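Local coordinates for protein TRAS1 ORF2p (Bombyx mori, PDB 1WDU) that probably nicks telomeric DNA for target-primed insertion, being the N-terminal endonuclease domain of a telomere-specific non-LTR retrotransposon protein, at residues L92-V106 with G109-Y123. The protein carries 1 engineered substitution. Residues are numbered along the deposited sequence; the frame is centred on the assembly and turned at random.
Sequences LDVIQYPQLTTNNIV and GIRTRAWEITLVSYY. With PO4 (phosphate ion), chain C.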
loop_
_atom_site.group_PDB
_atom_site.type_symbol
_atom_site.label_atom_id
_atom_site.label_comp_id
_atom_site.label_asym_id
_atom_site.label_seq_id
_atom_site.Cartn_x
_atom_site.Cartn_y
_atom_site.Cartn_z
ATOM N N LEU A 92 15.163 -11.384 2.395
ATOM C CA LEU A 92 15.064 -10.232 1.509
ATOM C C LEU A 92 15.854 -9.029 2.037
ATOM O O LEU A 92 15.726 -8.651 3.198
ATOM C CB LEU A 92 13.592 -9.849 1.340
ATOM C CG LEU A 92 13.263 -8.733 0.353
ATOM C CD1 LEU A 92 13.852 -9.068 -1.020
ATOM C CD2 LEU A 92 11.745 -8.572 0.270
ATOM N N ASP A 93 16.676 -8.438 1.179
ATOM C CA ASP A 93 17.467 -7.268 1.553
ATOM C C ASP A 93 16.538 -6.059 1.677
ATOM O O ASP A 93 15.734 -5.776 0.786
ATOM C CB ASP A 93 18.542 -6.989 0.491
ATOM C CG ASP A 93 19.869 -7.671 0.801
ATOM O OD1 ASP A 93 19.855 -8.847 1.222
ATOM O OD2 ASP A 93 20.930 -7.032 0.616
ATOM N N VAL A 94 16.665 -5.339 2.783
ATOM C CA VAL A 94 15.828 -4.179 3.035
ATOM C C VAL A 94 16.630 -2.918 3.350
ATOM O O VAL A 94 17.686 -2.974 3.988
ATOM C CB VAL A 94 14.860 -4.465 4.214
ATOM C CG1 VAL A 94 14.175 -3.190 4.659
ATOM C CG2 VAL A 94 13.834 -5.504 3.793
ATOM N N ILE A 95 16.127 -1.780 2.889
ATOM C CA ILE A 95 16.775 -0.509 3.150
ATOM C C ILE A 95 15.728 0.515 3.563
ATOM O O ILE A 95 14.705 0.673 2.895
ATOM C CB ILE A 95 17.560 0.005 1.916
ATOM C CG1 ILE A 95 17.802 1.509 2.051
ATOM C CG2 ILE A 95 16.821 -0.334 0.640
ATOM C CD1 ILE A 95 18.704 2.064 0.996
ATOM N N GLN A 96 15.990 1.207 4.666
ATOM C CA GLN A 96 15.066 2.210 5.187
ATOM C C GLN A 96 15.383 3.622 4.711
ATOM O O GLN A 96 16.544 3.982 4.501
ATOM C CB GLN A 96 15.090 2.221 6.722
ATOM C CG GLN A 96 14.883 0.881 7.395
ATOM C CD GLN A 96 14.875 1.012 8.908
ATOM O OE1 GLN A 96 13.999 1.660 9.475
ATOM N NE2 GLN A 96 15.852 0.403 9.565
ATOM N N TYR A 97 14.340 4.431 4.571
ATOM C CA TYR A 97 14.512 5.817 4.160
ATOM C C TYR A 97 13.829 6.747 5.159
ATOM O O TYR A 97 12.745 7.271 4.903
ATOM C CB TYR A 97 13.949 6.029 2.760
ATOM C CG TYR A 97 14.650 5.196 1.716
ATOM C CD1 TYR A 97 14.082 4.012 1.243
ATOM C CD2 TYR A 97 15.903 5.579 1.216
ATOM C CE1 TYR A 97 14.741 3.228 0.290
ATOM C CE2 TYR A 97 16.570 4.804 0.274
ATOM C CZ TYR A 97 15.984 3.633 -0.188
ATOM O OH TYR A 97 16.627 2.883 -1.151
ATOM N N PRO A 98 14.462 6.958 6.322
ATOM C CA PRO A 98 13.926 7.825 7.378
ATOM C C PRO A 98 13.531 9.209 6.855
ATOM O O PRO A 98 12.546 9.784 7.296
ATOM C CB PRO A 98 15.075 7.900 8.386
ATOM C CG PRO A 98 15.782 6.587 8.202
ATOM C CD PRO A 98 15.782 6.417 6.702
ATOM N N GLN A 99 14.301 9.734 5.910
ATOM C CA GLN A 99 14.021 11.050 5.345
ATOM C C GLN A 99 12.703 11.116 4.580
ATOM O O GLN A 99 12.089 12.179 4.485
ATOM C CB GLN A 99 15.156 11.483 4.401
ATOM C CG GLN A 99 16.472 11.756 5.097
ATOM C CD GLN A 99 16.366 12.876 6.121
ATOM O OE1 GLN A 99 16.126 14.038 5.773
ATOM N NE2 GLN A 99 16.538 12.530 7.395
ATOM N N LEU A 100 12.269 9.986 4.030
ATOM C CA LEU A 100 11.042 9.969 3.246
ATOM C C LEU A 100 9.814 9.565 4.033
ATOM O O LEU A 100 8.688 9.863 3.635
ATOM C CB LEU A 100 11.206 9.034 2.053
ATOM C CG LEU A 100 12.376 9.384 1.138
ATOM C CD1 LEU A 100 12.546 8.303 0.081
ATOM C CD2 LEU A 100 12.133 10.749 0.505
ATOM N N THR A 101 10.029 8.890 5.153
ATOM C CA THR A 101 8.928 8.427 5.975
ATOM C C THR A 101 8.362 9.543 6.839
ATOM O O THR A 101 9.105 10.343 7.410
ATOM C CB THR A 101 9.377 7.257 6.874
ATOM O OG1 THR A 101 10.309 7.736 7.852
ATOM C CG2 THR A 101 10.043 6.177 6.031
ATOM N N THR A 102 7.035 9.587 6.924
ATOM C CA THR A 102 6.335 10.599 7.706
ATOM C C THR A 102 5.276 9.939 8.579
ATOM O O THR A 102 5.312 8.730 8.824
ATOM C CB THR A 102 5.617 11.605 6.791
ATOM O OG1 THR A 102 4.525 10.945 6.128
ATOM C CG2 THR A 102 6.586 12.168 5.748
ATOM N N ASN A 103 4.326 10.745 9.037
ATOM C CA ASN A 103 3.240 10.252 9.873
ATOM C C ASN A 103 2.161 9.589 9.023
ATOM O O ASN A 103 1.261 8.941 9.560
ATOM C CB ASN A 103 2.614 11.407 10.667
ATOM C CG ASN A 103 3.594 12.055 11.638
ATOM O OD1 ASN A 103 3.351 12.090 12.845
ATOM N ND2 ASN A 103 4.705 12.575 11.114
ATOM N N ASN A 104 2.252 9.747 7.703
ATOM C CA ASN A 104 1.262 9.169 6.794
ATOM C C ASN A 104 1.829 8.173 5.794
ATOM O O ASN A 104 1.083 7.380 5.217
ATOM C CB ASN A 104 0.529 10.273 6.026
ATOM C CG ASN A 104 -0.318 11.146 6.926
ATOM O OD1 ASN A 104 0.149 12.161 7.453
ATOM N ND2 ASN A 104 -1.573 10.744 7.126
ATOM N N ILE A 105 3.138 8.222 5.561
ATOM C CA ILE A 105 3.742 7.284 4.628
ATOM C C ILE A 105 5.036 6.699 5.168
ATOM O O ILE A 105 5.754 7.336 5.960
ATOM C CB ILE A 105 4.060 7.916 3.233
ATOM C CG1 ILE A 105 5.326 8.763 3.315
ATOM C CG2 ILE A 105 2.875 8.744 2.719
ATOM C CD1 ILE A 105 5.848 9.174 1.951
ATOM N N VAL A 106 5.305 5.464 4.758
ATOM C CA VAL A 106 6.525 4.785 5.147
ATOM C C VAL A 106 7.092 4.236 3.835
ATOM O O VAL A 106 6.384 3.618 3.026
ATOM C CB VAL A 106 6.262 3.666 6.208
ATOM C CG1 VAL A 106 5.408 2.553 5.625
ATOM C CG2 VAL A 106 7.599 3.127 6.736
ATOM N N GLY A 109 12.903 0.202 0.718
ATOM C CA GLY A 109 13.406 -0.446 -0.477
ATOM C C GLY A 109 13.672 -1.925 -0.220
ATOM O O GLY A 109 14.010 -2.310 0.902
ATOM N N ILE A 110 13.472 -2.754 -1.242
ATOM C CA ILE A 110 13.742 -4.190 -1.162
ATOM C C ILE A 110 14.671 -4.486 -2.332
ATOM O O ILE A 110 14.529 -3.914 -3.419
ATOM C CB ILE A 110 12.471 -5.074 -1.289
ATOM C CG1 ILE A 110 11.671 -4.686 -2.534
ATOM C CG2 ILE A 110 11.627 -4.978 -0.014
ATOM C CD1 ILE A 110 10.418 -5.531 -2.714
ATOM N N ARG A 111 15.617 -5.387 -2.120
ATOM C CA ARG A 111 16.588 -5.692 -3.155
ATOM C C ARG A 111 16.882 -7.178 -3.293
ATOM O O ARG A 111 16.921 -7.907 -2.304
ATOM C CB ARG A 111 17.876 -4.921 -2.838
ATOM C CG ARG A 111 19.058 -5.208 -3.734
ATOM C CD ARG A 111 20.324 -4.662 -3.088
ATOM N NE ARG A 111 21.543 -5.133 -3.743
ATOM C CZ ARG A 111 21.968 -4.716 -4.933
ATOM N NH1 ARG A 111 21.273 -3.809 -5.610
ATOM N NH2 ARG A 111 23.091 -5.209 -5.447
ATOM N N THR A 112 17.066 -7.610 -4.537
ATOM C CA THR A 112 17.407 -8.992 -4.880
ATOM C C THR A 112 18.323 -8.898 -6.104
ATOM O O THR A 112 18.525 -7.806 -6.643
ATOM C CB THR A 112 16.164 -9.839 -5.266
ATOM O OG1 THR A 112 15.550 -9.294 -6.441
ATOM C CG2 THR A 112 15.155 -9.861 -4.134
ATOM N N ARG A 113 18.880 -10.027 -6.540
ATOM C CA ARG A 113 19.759 -10.031 -7.716
ATOM C C ARG A 113 19.006 -9.449 -8.909
ATOM O O ARG A 113 19.559 -8.689 -9.707
ATOM C CB ARG A 113 20.199 -11.459 -8.075
ATOM C CG ARG A 113 21.549 -11.915 -7.514
ATOM C CD ARG A 113 21.437 -12.449 -6.094
ATOM N NE ARG A 113 22.409 -13.514 -5.841
ATOM C CZ ARG A 113 22.473 -14.220 -4.714
ATOM N NH1 ARG A 113 21.620 -13.973 -3.726
ATOM N NH2 ARG A 113 23.376 -15.186 -4.581
ATOM N N ALA A 114 17.733 -9.818 -9.004
ATOM C CA ALA A 114 16.852 -9.392 -10.085
ATOM C C ALA A 114 16.560 -7.894 -10.162
ATOM O O ALA A 114 16.460 -7.340 -11.257
ATOM C CB ALA A 114 15.543 -10.163 -9.991
ATOM N N TRP A 115 16.412 -7.240 -9.014
ATOM C CA TRP A 115 16.102 -5.815 -9.000
ATOM C C TRP A 115 16.125 -5.171 -7.621
ATOM O O TRP A 115 16.417 -5.818 -6.621
ATOM C CB TRP A 115 14.721 -5.580 -9.629
ATOM C CG TRP A 115 13.658 -6.599 -9.252
ATOM C CD1 TRP A 115 12.923 -7.360 -10.116
ATOM C CD2 TRP A 115 13.204 -6.948 -7.929
ATOM N NE1 TRP A 115 12.043 -8.156 -9.423
ATOM C CE2 TRP A 115 12.193 -7.925 -8.079
ATOM C CE3 TRP A 115 13.551 -6.529 -6.635
ATOM C CZ2 TRP A 115 11.525 -8.494 -6.983
ATOM C CZ3 TRP A 115 12.884 -7.094 -5.543
ATOM C CH2 TRP A 115 11.884 -8.066 -5.728
ATOM N N GLU A 116 15.821 -3.878 -7.591
ATOM C CA GLU A 116 15.745 -3.121 -6.347
ATOM C C GLU A 116 14.489 -2.267 -6.476
ATOM O O GLU A 116 14.394 -1.425 -7.370
ATOM C CB GLU A 116 16.969 -2.229 -6.161
ATOM C CG GLU A 116 17.094 -1.698 -4.738
ATOM C CD GLU A 116 18.387 -0.942 -4.502
ATOM O OE1 GLU A 116 19.435 -1.396 -5.016
ATOM O OE2 GLU A 116 18.360 0.093 -3.796
ATOM N N ILE A 117 13.529 -2.494 -5.583
ATOM C CA ILE A 117 12.262 -1.778 -5.620
ATOM C C ILE A 117 11.958 -0.941 -4.377
ATOM O O ILE A 117 12.078 -1.414 -3.247
ATOM C CB ILE A 117 11.103 -2.785 -5.848
ATOM C CG1 ILE A 117 11.313 -3.509 -7.180
ATOM C CG2 ILE A 117 9.757 -2.070 -5.824
ATOM C CD1 ILE A 117 10.249 -4.517 -7.507
ATOM N N THR A 118 11.566 0.311 -4.598
ATOM C CA THR A 118 11.207 1.205 -3.508
ATOM C C THR A 118 9.705 1.009 -3.280
ATOM O O THR A 118 8.893 1.204 -4.190
ATOM C CB THR A 118 11.488 2.675 -3.879
ATOM O OG1 THR A 118 12.869 2.820 -4.229
ATOM C CG2 THR A 118 11.172 3.603 -2.704
ATOM N N LEU A 119 9.342 0.601 -2.069
ATOM C CA LEU A 119 7.945 0.349 -1.721
ATOM C C LEU A 119 7.398 1.411 -0.792
ATOM O O LEU A 119 8.110 1.944 0.047
ATOM C CB LEU A 119 7.799 -0.994 -1.005
ATOM C CG LEU A 119 8.114 -2.286 -1.741
ATOM C CD1 LEU A 119 8.197 -3.417 -0.726
ATOM C CD2 LEU A 119 7.037 -2.554 -2.789
ATOM N N VAL A 120 6.123 1.722 -0.931
ATOM C CA VAL A 120 5.562 2.699 -0.029
ATOM C C VAL A 120 4.146 2.347 0.382
ATOM O O VAL A 120 3.334 1.924 -0.438
ATOM C CB VAL A 120 5.647 4.139 -0.628
ATOM C CG1 VAL A 120 5.631 4.073 -2.117
ATOM C CG2 VAL A 120 4.511 5.012 -0.093
ATOM N N SER A 121 3.886 2.469 1.679
ATOM C CA SER A 121 2.568 2.212 2.228
ATOM C C SER A 121 2.115 3.573 2.735
ATOM O O SER A 121 2.852 4.253 3.446
ATOM C CB SER A 121 2.626 1.200 3.381
ATOM O OG SER A 121 1.322 0.935 3.888
ATOM N N TYR A 122 0.902 3.965 2.364
ATOM C CA TYR A 122 0.380 5.267 2.748
ATOM C C TYR A 122 -1.061 5.227 3.243
ATOM O O TYR A 122 -1.810 4.286 2.978
ATOM C CB TYR A 122 0.448 6.215 1.555
ATOM C CG TYR A 122 -0.504 5.843 0.433
ATOM C CD1 TYR A 122 -0.084 5.065 -0.651
ATOM C CD2 TYR A 122 -1.836 6.274 0.454
ATOM C CE1 TYR A 122 -0.959 4.736 -1.688
ATOM C CE2 TYR A 122 -2.723 5.944 -0.572
ATOM C CZ TYR A 122 -2.279 5.178 -1.640
ATOM O OH TYR A 122 -3.169 4.872 -2.646
ATOM N N TYR A 123 -1.432 6.287 3.952
ATOM C CA TYR A 123 -2.773 6.461 4.485
ATOM C C TYR A 123 -3.084 7.967 4.574
ATOM O O TYR A 123 -2.378 8.725 5.239
ATOM C CB TYR A 123 -2.896 5.810 5.863
ATOM C CG TYR A 123 -4.240 6.063 6.506
ATOM C CD1 TYR A 123 -4.406 7.083 7.443
ATOM C CD2 TYR A 123 -5.361 5.325 6.132
ATOM C CE1 TYR A 123 -5.650 7.362 7.987
ATOM C CE2 TYR A 123 -6.606 5.595 6.665
ATOM C CZ TYR A 123 -6.746 6.615 7.592
ATOM O OH TYR A 123 -7.982 6.887 8.119
HETATM P P PO4 C . -10.526 4.707 7.602
HETATM O O1 PO4 C . -11.308 5.762 8.463
HETATM O O2 PO4 C . -11.393 3.571 7.106
HETATM O O3 PO4 C . -9.667 5.404 6.535
HETATM O O4 PO4 C . -9.509 4.096 8.586
#
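Ile95 and Gly109 form a hydrogen-bonded antiparallel pair, Ile95 N to Gly109 O at 3.0 Å and Gly109 N to Ile95 O at 2.9 Å, and Arg111 N adds a bond to Asp93 O. In the second hairpin Val106 and Ser121 exchange bonds in the same way, while Ser121 OG turns to Ile51 O of the other sheet. Three consecutive strands thus make a meander at one edge of the larger of the domain's two sheets. Beyond them Asn104 O takes the N-H of Tyr123, and Asn104 ND2 returns a bond to Tyr123 O (2.9 Å), that oxygen lying close to the amide plane; the same nitrogen also hydrogen-bonds Glu125 OE2. Among apolar groups, Leu92 carries CG anti to its own N (chi1 -175°), bringing CD2 to Ile110 CG2 (3.6 Å) and CD1 to Thr112 CG2 (3.5 Å). With an alanine here, CG and both methyls gone, a gap would probably open beside Ile110 and Thr112. The Tyr97 ring edge and Ile95 CG2 pack close against side-chain-less Gly109. Tyr123 OH donates to O3 of a phosphate probably from the crystallisation liquor, also bonded to His234; the backbone pairs and Asn104 amide fix the strand end carrying this tyrosine.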